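Long-range contacts in penicillin binding protein 2X (PDB 5U47), which probably cross-links peptidoglycan strands as a division-associated transpeptidase that beta-lactams inactivate by acylating its active-site serine: residues S49-A54 with E137-R142; I382-G387 with T415-L420; M432-F437 with K453-G458. The protein carries 1 engineered substitution. One frame throughout, in Å; residues are numbered along the deposited sequence.

Interaction 1 of 3, residues S49-A54 with E137-R142; sequences SYSIYA and EATTSR
S49 pairs with T139, and S51 with E137, in an antiparallel ladder that is the tight part of this contact. S49 N donates to T139 O at 3.0 Å, and T139 N returns a bond to S49 O; S51 and E137 exchange the same two bonds, with E137 N 2.9 Å from S51 O. Between these hydrogen-bonded pairs, Y50 and A138 form a non-hydrogen-bonded pair with CA atoms 4.7 Å apart, where Y50 CA makes a C-H...O contact with E137 O at 3.4 Å. Y50 has CG beside its backbone N (chi1 -61°), and its CE2 rests 3.9 Å from A138 CB, a methyl small enough to admit the ring. K119 makes a cation-pi contact with the same tyrosine.

The other face is looser and hydrated at its S49/T139 end, where small hydroxyl side chains suit the waters. One water accepts a hydrogen bond from S49 OG and donates one to T139 O, while a second links S51 OG to T139 OG1, the latter at 2.6 Å. Toward E137 the same face closes up again, E137 CB lying 3.9 Å from Y53 CE1; the chain then bends at chi2 (70°) and sends its carboxylate to Y193 and G204. Together strands 42-55 and 134-143 make a twisted antiparallel pair within the mixed sheet of the family's N-terminal dimerisation region.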
loop_
_atom_site.group_PDB
_atom_site.type_symbol
_atom_site.label_atom_id
_atom_site.label_comp_id
_atom_site.label_asym_id
_atom_site.label_seq_id
_atom_site.Cartn_x
_atom_site.Cartn_y
_atom_site.Cartn_z
ATOM N N SER A 49 21.312 -6.729 19.402
ATOM C CA SER A 49 21.649 -7.604 20.516
ATOM C C SER A 49 23.111 -8.028 20.266
ATOM O O SER A 49 23.701 -7.695 19.227
ATOM C CB SER A 49 20.682 -8.770 20.637
ATOM O OG SER A 49 20.772 -9.607 19.515
ATOM N N TYR A 50 23.703 -8.737 21.206
ATOM C CA TYR A 50 25.129 -9.055 21.101
ATOM C C TYR A 50 25.478 -10.500 21.363
ATOM O O TYR A 50 24.796 -11.185 22.130
ATOM C CB TYR A 50 25.900 -8.169 22.059
ATOM C CG TYR A 50 25.756 -6.704 21.772
ATOM C CD1 TYR A 50 24.685 -5.978 22.281
ATOM C CD2 TYR A 50 26.694 -6.035 21.002
ATOM C CE1 TYR A 50 24.543 -4.625 22.017
ATOM C CE2 TYR A 50 26.573 -4.672 20.743
ATOM C CZ TYR A 50 25.490 -3.978 21.252
ATOM O OH TYR A 50 25.353 -2.630 21.006
ATOM N N SER A 51 26.547 -10.944 20.700
ATOM C CA SER A 51 27.076 -12.287 20.838
ATOM C C SER A 51 28.461 -12.147 21.441
ATOM O O SER A 51 29.294 -11.374 20.926
ATOM C CB SER A 51 27.177 -13.005 19.494
ATOM O OG SER A 51 25.902 -13.215 18.923
ATOM N N ILE A 52 28.705 -12.903 22.515
ATOM C CA ILE A 52 29.975 -12.827 23.248
ATOM C C ILE A 52 30.992 -13.853 22.729
ATOM O O ILE A 52 30.651 -15.006 22.460
ATOM C CB ILE A 52 29.763 -12.952 24.790
ATOM C CG1 ILE A 52 31.061 -12.618 25.536
ATOM C CG2 ILE A 52 29.234 -14.333 25.194
ATOM C CD1 ILE A 52 30.907 -12.572 27.045
ATOM N N TYR A 53 32.236 -13.408 22.583
ATOM C CA TYR A 53 33.339 -14.256 22.125
ATOM C C TYR A 53 34.532 -14.104 23.042
ATOM O O TYR A 53 34.672 -13.094 23.734
ATOM C CB TYR A 53 33.776 -13.876 20.709
ATOM C CG TYR A 53 32.702 -14.074 19.680
ATOM C CD1 TYR A 53 31.744 -13.083 19.450
ATOM C CD2 TYR A 53 32.640 -15.240 18.927
ATOM C CE1 TYR A 53 30.744 -13.256 18.510
ATOM C CE2 TYR A 53 31.647 -15.422 17.981
ATOM C CZ TYR A 53 30.695 -14.428 17.776
ATOM O OH TYR A 53 29.699 -14.604 16.836
ATOM N N ALA A 54 35.390 -15.117 23.036
ATOM C CA ALA A 54 36.611 -15.110 23.841
ATOM C C ALA A 54 37.779 -15.549 22.965
ATOM O O ALA A 54 37.749 -16.637 22.392
ATOM C CB ALA A 54 36.463 -16.028 25.056
ATOM N N GLU A 137 29.993 -8.977 19.362
ATOM C CA GLU A 137 29.630 -8.647 17.979
ATOM C C GLU A 137 28.133 -8.344 17.958
ATOM O O GLU A 137 27.313 -9.106 18.506
ATOM C CB GLU A 137 29.978 -9.781 16.996
ATOM C CG GLU A 137 29.757 -9.484 15.486
ATOM C CD GLU A 137 30.737 -8.468 14.852
ATOM O OE1 GLU A 137 31.684 -8.016 15.535
ATOM O OE2 GLU A 137 30.559 -8.113 13.643
ATOM N N ALA A 138 27.800 -7.214 17.348
ATOM C CA ALA A 138 26.422 -6.771 17.216
ATOM C C ALA A 138 25.698 -7.574 16.145
ATOM O O ALA A 138 26.260 -7.871 15.090
ATOM C CB ALA A 138 26.374 -5.294 16.866
ATOM N N THR A 139 24.459 -7.949 16.447
ATOM C CA THR A 139 23.597 -8.639 15.500
ATOM C C THR A 139 22.272 -7.877 15.529
ATOM O O THR A 139 21.655 -7.705 16.589
ATOM C CB THR A 139 23.380 -10.120 15.847
ATOM O OG1 THR A 139 22.805 -10.225 17.152
ATOM C CG2 THR A 139 24.691 -10.881 15.801
ATOM N N THR A 140 21.840 -7.429 14.361
ATOM C CA THR A 140 20.641 -6.632 14.254
ATOM C C THR A 140 19.481 -7.441 13.726
ATOM O O THR A 140 19.638 -8.189 12.756
ATOM C CB THR A 140 20.905 -5.448 13.312
ATOM O OG1 THR A 140 21.975 -4.677 13.846
ATOM C CG2 THR A 140 19.704 -4.574 13.183
ATOM N N SER A 141 18.325 -7.301 14.376
ATOM C CA SER A 141 17.088 -7.907 13.891
ATOM C C SER A 141 16.036 -6.800 13.743
ATOM O O SER A 141 16.177 -5.701 14.290
ATOM C CB SER A 141 16.600 -9.005 14.842
ATOM O OG SER A 141 16.338 -8.458 16.117
ATOM N N ARG A 142 14.991 -7.089 12.987
ATOM C CA ARG A 142 13.921 -6.134 12.759
ATOM C C ARG A 142 12.780 -6.492 13.706
ATOM O O ARG A 142 12.354 -7.634 13.735
ATOM C CB ARG A 142 13.467 -6.236 11.313
ATOM C CG ARG A 142 12.587 -5.108 10.812
ATOM C CD ARG A 142 13.364 -3.795 10.692
ATOM N NE ARG A 142 12.679 -2.849 9.826
ATOM C CZ ARG A 142 12.942 -1.544 9.754
ATOM N NH1 ARG A 142 13.892 -0.961 10.517
ATOM N NH2 ARG A 142 12.260 -0.807 8.910
HETATM O O HOH W 1 19.245 -8.571 17.420
HETATM O O HOH W 2 23.261 -11.931 19.081
#

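Interaction 2 of 3, residues I382-G387 with T415-L420; sequences IPTRFG and TQVQML
V417 splits its two methyls between F386 and T384, and this fork organises the apolar half of the contact. V417 CG2 sits over one face of the F386 ring in a CH-pi contact, 4.0 Å from the ring centroid and 17° off the ring normal, so the methyl is above the ring although somewhat displaced toward its rim atoms CD2 and CE2. V417 CG1, lying between the backbone N and the carbonyl carbon (chi1 69°), instead meets T384 tip to tip, 3.9 Å from T384 CG2. A beta-branched valine thus serves two partners from one helical position, and threonine offers a methyl to it while its OG1 is held by E391 and receives a weak bond from F386 N.

The next residue, Q418, carries the polar half. Its chain is extended beyond CG, and Q418 NE2 donates to I382 O at 2.9 Å. The acceptor lies in the plane of the glutamine amide, whereas the donor stands above the I382 carbonyl plane. At the other end of the amide, Q418 OE1 takes T415 N at 3.0 Å; in return Q418 N donates to T415 OG1 at 3.2 Å. These reciprocal bonds form a capping box at the helix start. Held at OE1 by T415 N and at NE2 by I382 O, the glutamine amide has little freedom to turn. An amide side chain suits this place because it can accept at the helix start and donate to the loop at once.

R421, farther along the helix, also donates to I382 O, and S393 also accepts from Q418 NE2. Helix 416-427 lies between loop 382-387, which lines V417 and Q418, and the strands beyond: Q416 and L420 pack on strands 245-252 and 541-548, and M419 on Y544 of the latter.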
loop_
_atom_site.group_PDB
_atom_site.type_symbol
_atom_site.label_atom_id
_atom_site.label_comp_id
_atom_site.label_asym_id
_atom_site.label_seq_id
_atom_site.Cartn_x
_atom_site.Cartn_y
_atom_site.Cartn_z
ATOM N N ILE A 382 -4.693 0.335 -15.913
ATOM C CA ILE A 382 -3.449 1.065 -15.711
ATOM C C ILE A 382 -3.084 0.983 -14.232
ATOM O O ILE A 382 -3.895 1.349 -13.380
ATOM C CB ILE A 382 -3.573 2.546 -16.124
ATOM C CG1 ILE A 382 -4.077 2.654 -17.578
ATOM C CG2 ILE A 382 -2.230 3.253 -16.001
ATOM C CD1 ILE A 382 -4.254 4.078 -18.077
ATOM N N PRO A 383 -1.859 0.521 -13.922
ATOM C CA PRO A 383 -1.494 0.453 -12.499
ATOM C C PRO A 383 -1.457 1.846 -11.886
ATOM O O PRO A 383 -1.261 2.838 -12.613
ATOM C CB PRO A 383 -0.092 -0.176 -12.522
ATOM C CG PRO A 383 0.437 0.104 -13.875
ATOM C CD PRO A 383 -0.747 0.109 -14.797
ATOM N N THR A 384 -1.671 1.924 -10.579
ATOM C CA THR A 384 -1.631 3.209 -9.881
ATOM C C THR A 384 -0.193 3.756 -9.778
ATOM O O THR A 384 0.021 4.971 -9.781
ATOM C CB THR A 384 -2.247 3.113 -8.468
ATOM O OG1 THR A 384 -1.404 2.340 -7.587
ATOM C CG2 THR A 384 -3.651 2.497 -8.522
ATOM N N ARG A 385 0.781 2.853 -9.710
ATOM C CA ARG A 385 2.192 3.212 -9.507
ATOM C C ARG A 385 2.300 4.058 -8.233
ATOM O O ARG A 385 3.062 5.012 -8.174
ATOM C CB ARG A 385 2.753 3.954 -10.710
ATOM C CG ARG A 385 2.420 3.268 -12.016
ATOM C CD ARG A 385 3.219 3.842 -13.146
ATOM N NE ARG A 385 2.865 3.220 -14.422
ATOM C CZ ARG A 385 2.107 3.753 -15.379
ATOM N NH1 ARG A 385 1.603 4.983 -15.277
ATOM N NH2 ARG A 385 1.886 3.053 -16.483
ATOM N N PHE A 386 1.558 3.645 -7.200
ATOM C CA PHE A 386 1.476 4.408 -5.973
ATOM C C PHE A 386 2.672 4.287 -5.029
ATOM O O PHE A 386 2.722 5.013 -4.041
ATOM C CB PHE A 386 0.124 4.216 -5.249
ATOM C CG PHE A 386 -0.029 2.954 -4.458
ATOM C CD1 PHE A 386 0.420 1.727 -4.919
ATOM C CD2 PHE A 386 -0.785 2.980 -3.268
ATOM C CE1 PHE A 386 0.188 0.581 -4.195
ATOM C CE2 PHE A 386 -1.001 1.835 -2.534
ATOM C CZ PHE A 386 -0.502 0.632 -3.002
ATOM N N GLY A 387 3.613 3.403 -5.343
ATOM C CA GLY A 387 4.835 3.286 -4.584
ATOM C C GLY A 387 5.289 1.887 -4.271
ATOM O O GLY A 387 6.433 1.696 -3.902
ATOM N N THR A 415 -7.395 -4.418 -9.445
ATOM C CA THR A 415 -6.753 -4.611 -8.167
ATOM C C THR A 415 -7.557 -3.766 -7.190
ATOM O O THR A 415 -8.295 -2.847 -7.586
ATOM C CB THR A 415 -5.302 -4.101 -8.127
ATOM O OG1 THR A 415 -5.286 -2.706 -8.440
ATOM C CG2 THR A 415 -4.471 -4.834 -9.120
ATOM N N GLN A 416 -7.412 -4.065 -5.904
ATOM C CA GLN A 416 -8.116 -3.319 -4.868
ATOM C C GLN A 416 -7.750 -1.845 -4.941
ATOM O O GLN A 416 -8.623 -0.965 -4.822
ATOM C CB GLN A 416 -7.778 -3.860 -3.461
ATOM C CG GLN A 416 -8.447 -3.003 -2.374
ATOM C CD GLN A 416 -8.159 -3.390 -0.948
ATOM O OE1 GLN A 416 -8.586 -2.679 -0.034
ATOM N NE2 GLN A 416 -7.417 -4.478 -0.732
ATOM N N VAL A 417 -6.462 -1.567 -5.135
ATOM C CA VAL A 417 -6.016 -0.175 -5.167
ATOM C C VAL A 417 -6.592 0.591 -6.387
ATOM O O VAL A 417 -6.825 1.787 -6.288
ATOM C CB VAL A 417 -4.499 -0.054 -4.983
ATOM C CG1 VAL A 417 -3.756 -0.597 -6.208
ATOM C CG2 VAL A 417 -4.106 1.381 -4.648
ATOM N N GLN A 418 -6.847 -0.092 -7.510
ATOM C CA GLN A 418 -7.531 0.555 -8.658
ATOM C C GLN A 418 -8.973 0.938 -8.281
ATOM O O GLN A 418 -9.464 2.024 -8.630
ATOM C CB GLN A 418 -7.515 -0.336 -9.890
ATOM C CG GLN A 418 -6.156 -0.418 -10.551
ATOM C CD GLN A 418 -6.133 -1.374 -11.714
ATOM O OE1 GLN A 418 -6.752 -2.443 -11.660
ATOM N NE2 GLN A 418 -5.387 -1.018 -12.762
ATOM N N MET A 419 -9.643 0.057 -7.533
ATOM C CA MET A 419 -10.981 0.373 -7.074
ATOM C C MET A 419 -10.957 1.566 -6.124
ATOM O O MET A 419 -11.788 2.457 -6.229
ATOM C CB MET A 419 -11.650 -0.836 -6.404
ATOM C CG MET A 419 -11.919 -1.999 -7.361
ATOM S SD MET A 419 -12.972 -1.567 -8.770
ATOM C CE MET A 419 -14.515 -1.145 -7.972
ATOM N N LEU A 420 -10.005 1.586 -5.194
ATOM C CA LEU A 420 -9.900 2.699 -4.245
ATOM C C LEU A 420 -9.699 4.021 -4.973
ATOM O O LEU A 420 -10.323 5.019 -4.630
ATOM C CB LEU A 420 -8.764 2.466 -3.233
ATOM C CG LEU A 420 -8.930 1.239 -2.301
ATOM C CD1 LEU A 420 -7.690 1.080 -1.424
ATOM C CD2 LEU A 420 -10.171 1.366 -1.419
#

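Interaction 3 of 3, residues M432-F437 with K453-G458; sequences MLEPQF and KKEVIG
K453 O receives Q436 NE2 at 2.9 Å; the oxygen lies in the plane of the glutamine amide, while the donor stands above the carbonyl plane. K454 adds its aliphatic chain loosely beside L433, as suits an exposed lysine. E455 grips by backbone and side chain: its O accepts E434 N at 3.0 Å, and a water joins its N to E434 O. The two glutamate side chains lie side by side, with E455 OE1 3.4 Å from E434 CG. R610 forms a salt bridge with E455, which would offset the neighbouring negative charge, and a second water links E455 OE1 to Q436 NE2. V456 then sets CG2 4.0 Å from L433 CD2, branched against branched.

At I457, N donates to M432 O. A chi1 of 58° sets I457 CG1 between its own backbone N and carbonyl carbon, 3.5 Å from M432 O; beyond it I457 CD1 lies 3.8 Å from M432 CE. G458 has no side chain beside M432 and accepts M432 N at its O, its extended backbone (phi 166°) suiting a glycine. This short, weakly bonded antiparallel pairing of 432-433 with 456-458 rests on helix 416-427 through M432 and I457, while strand 615-619 meets E455 and Q436.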
loop_
_atom_site.group_PDB
_atom_site.type_symbol
_atom_site.label_atom_id
_atom_site.label_comp_id
_atom_site.label_asym_id
_atom_site.label_seq_id
_atom_site.Cartn_x
_atom_site.Cartn_y
_atom_site.Cartn_z
ATOM N N MET A 432 -10.429 12.682 -9.095
ATOM C CA MET A 432 -9.751 11.463 -8.717
ATOM C C MET A 432 -8.397 11.778 -8.092
ATOM O O MET A 432 -7.662 12.674 -8.569
ATOM C CB MET A 432 -9.597 10.564 -9.944
ATOM C CG MET A 432 -9.328 9.118 -9.609
ATOM S SD MET A 432 -9.667 8.019 -11.022
ATOM C CE MET A 432 -8.248 8.475 -11.973
ATOM N N LEU A 433 -8.082 11.026 -7.036
ATOM C CA LEU A 433 -6.857 11.168 -6.268
ATOM C C LEU A 433 -6.048 9.893 -6.309
ATOM O O LEU A 433 -6.597 8.788 -6.437
ATOM C CB LEU A 433 -7.190 11.461 -4.796
ATOM C CG LEU A 433 -8.080 12.667 -4.490
ATOM C CD1 LEU A 433 -8.374 12.795 -2.999
ATOM C CD2 LEU A 433 -7.438 13.941 -4.993
ATOM N N GLU A 434 -4.732 10.052 -6.211
ATOM C CA GLU A 434 -3.824 8.909 -6.139
ATOM C C GLU A 434 -3.841 8.387 -4.689
ATOM O O GLU A 434 -3.616 9.162 -3.754
ATOM C CB GLU A 434 -2.416 9.358 -6.509
ATOM C CG GLU A 434 -1.345 8.279 -6.478
ATOM C CD GLU A 434 -1.389 7.307 -7.652
ATOM O OE1 GLU A 434 -2.399 7.215 -8.394
ATOM O OE2 GLU A 434 -0.376 6.609 -7.816
ATOM N N PRO A 435 -4.109 7.084 -4.487
ATOM C CA PRO A 435 -4.022 6.557 -3.142
ATOM C C PRO A 435 -2.577 6.702 -2.643
ATOM O O PRO A 435 -1.651 6.540 -3.443
ATOM C CB PRO A 435 -4.414 5.080 -3.312
ATOM C CG PRO A 435 -5.253 5.070 -4.538
ATOM C CD PRO A 435 -4.574 6.055 -5.435
ATOM N N GLN A 436 -2.419 7.037 -1.362
ATOM C CA GLN A 436 -1.110 7.263 -0.736
ATOM C C GLN A 436 -0.992 6.500 0.557
ATOM O O GLN A 436 -1.970 6.401 1.332
ATOM C CB GLN A 436 -0.914 8.744 -0.405
ATOM C CG GLN A 436 -0.762 9.651 -1.611
ATOM C CD GLN A 436 -0.631 11.121 -1.249
ATOM O OE1 GLN A 436 -1.005 11.555 -0.142
ATOM N NE2 GLN A 436 -0.109 11.902 -2.183
ATOM N N PHE A 437 0.221 6.003 0.805
ATOM C CA PHE A 437 0.557 5.290 2.024
ATOM C C PHE A 437 1.783 5.893 2.729
ATOM O O PHE A 437 2.127 5.446 3.834
ATOM C CB PHE A 437 0.731 3.763 1.786
ATOM C CG PHE A 437 1.847 3.410 0.833
ATOM C CD1 PHE A 437 3.154 3.311 1.276
ATOM C CD2 PHE A 437 1.580 3.180 -0.513
ATOM C CE1 PHE A 437 4.177 2.997 0.392
ATOM C CE2 PHE A 437 2.599 2.866 -1.402
ATOM C CZ PHE A 437 3.903 2.773 -0.944
ATOM N N LYS A 453 1.263 15.662 0.322
ATOM C CA LYS A 453 -0.013 16.338 0.159
ATOM C C LYS A 453 -0.742 15.548 -0.936
ATOM O O LYS A 453 -0.109 14.787 -1.699
ATOM C CB LYS A 453 0.135 17.812 -0.256
ATOM C CG LYS A 453 0.745 18.728 0.811
ATOM C CD LYS A 453 0.938 20.128 0.241
ATOM C CE LYS A 453 1.630 21.076 1.213
ATOM N NZ LYS A 453 0.757 21.448 2.366
ATOM N N LYS A 454 -2.053 15.744 -1.039
ATOM C CA LYS A 454 -2.852 14.992 -2.008
ATOM C C LYS A 454 -2.403 15.201 -3.458
ATOM O O LYS A 454 -1.909 16.273 -3.820
ATOM C CB LYS A 454 -4.335 15.345 -1.877
ATOM C CG LYS A 454 -4.724 16.685 -2.459
ATOM C CD LYS A 454 -6.184 16.974 -2.190
ATOM C CE LYS A 454 -6.576 18.293 -2.842
ATOM N NZ LYS A 454 -7.977 18.609 -2.460
ATOM N N GLU A 455 -2.588 14.167 -4.262
ATOM C CA GLU A 455 -2.224 14.169 -5.674
ATOM C C GLU A 455 -3.466 13.990 -6.552
ATOM O O GLU A 455 -4.047 12.901 -6.609
ATOM C CB GLU A 455 -1.204 13.059 -5.945
ATOM C CG GLU A 455 -0.678 13.047 -7.380
ATOM C CD GLU A 455 0.275 11.896 -7.709
ATOM O OE1 GLU A 455 0.589 11.050 -6.834
ATOM O OE2 GLU A 455 0.731 11.841 -8.883
ATOM N N VAL A 456 -3.858 15.054 -7.256
ATOM C CA VAL A 456 -5.003 15.025 -8.169
ATOM C C VAL A 456 -4.520 14.415 -9.475
ATOM O O VAL A 456 -3.520 14.857 -10.025
ATOM C CB VAL A 456 -5.561 16.440 -8.389
ATOM C CG1 VAL A 456 -6.610 16.465 -9.480
ATOM C CG2 VAL A 456 -6.091 17.022 -7.068
ATOM N N ILE A 457 -5.225 13.409 -9.971
ATOM C CA ILE A 457 -4.770 12.689 -11.168
ATOM C C ILE A 457 -5.771 12.597 -12.307
ATOM O O ILE A 457 -5.467 11.962 -13.318
ATOM C CB ILE A 457 -4.288 11.268 -10.806
ATOM C CG1 ILE A 457 -5.401 10.491 -10.126
ATOM C CG2 ILE A 457 -3.074 11.351 -9.896
ATOM C CD1 ILE A 457 -5.082 9.030 -9.945
ATOM N N GLY A 458 -6.951 13.207 -12.132
ATOM C CA GLY A 458 -7.966 13.215 -13.169
ATOM C C GLY A 458 -9.329 13.644 -12.681
ATOM O O GLY A 458 -9.532 13.959 -11.496
HETATM O O HOH W 3 -3.752 11.851 -3.049
HETATM O O HOH W 4 1.284 10.345 -4.323
#

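Along the chain the three contacts come in series. Interaction 1 is remote, its centre about 41 Å from that of interaction 2 and about 43 Å from that of interaction 3, in the dimerisation range rather than the transpeptidase range. Interactions 2 and 3 have centres about 11 Å apart and touch: F386 CB lies 3.4 Å from P435 O, and the rings of F386 and F437 meet edge-to-face. Strand 432-433 follows helix 416-427 after a short link, so one piece of chain serves both. R610, within the first PASTA range, binds both regions. Strand 438-443 joins the mixed sheet containing strands 42-55 and 134-143, tying the transpeptidase part to the N-terminal part.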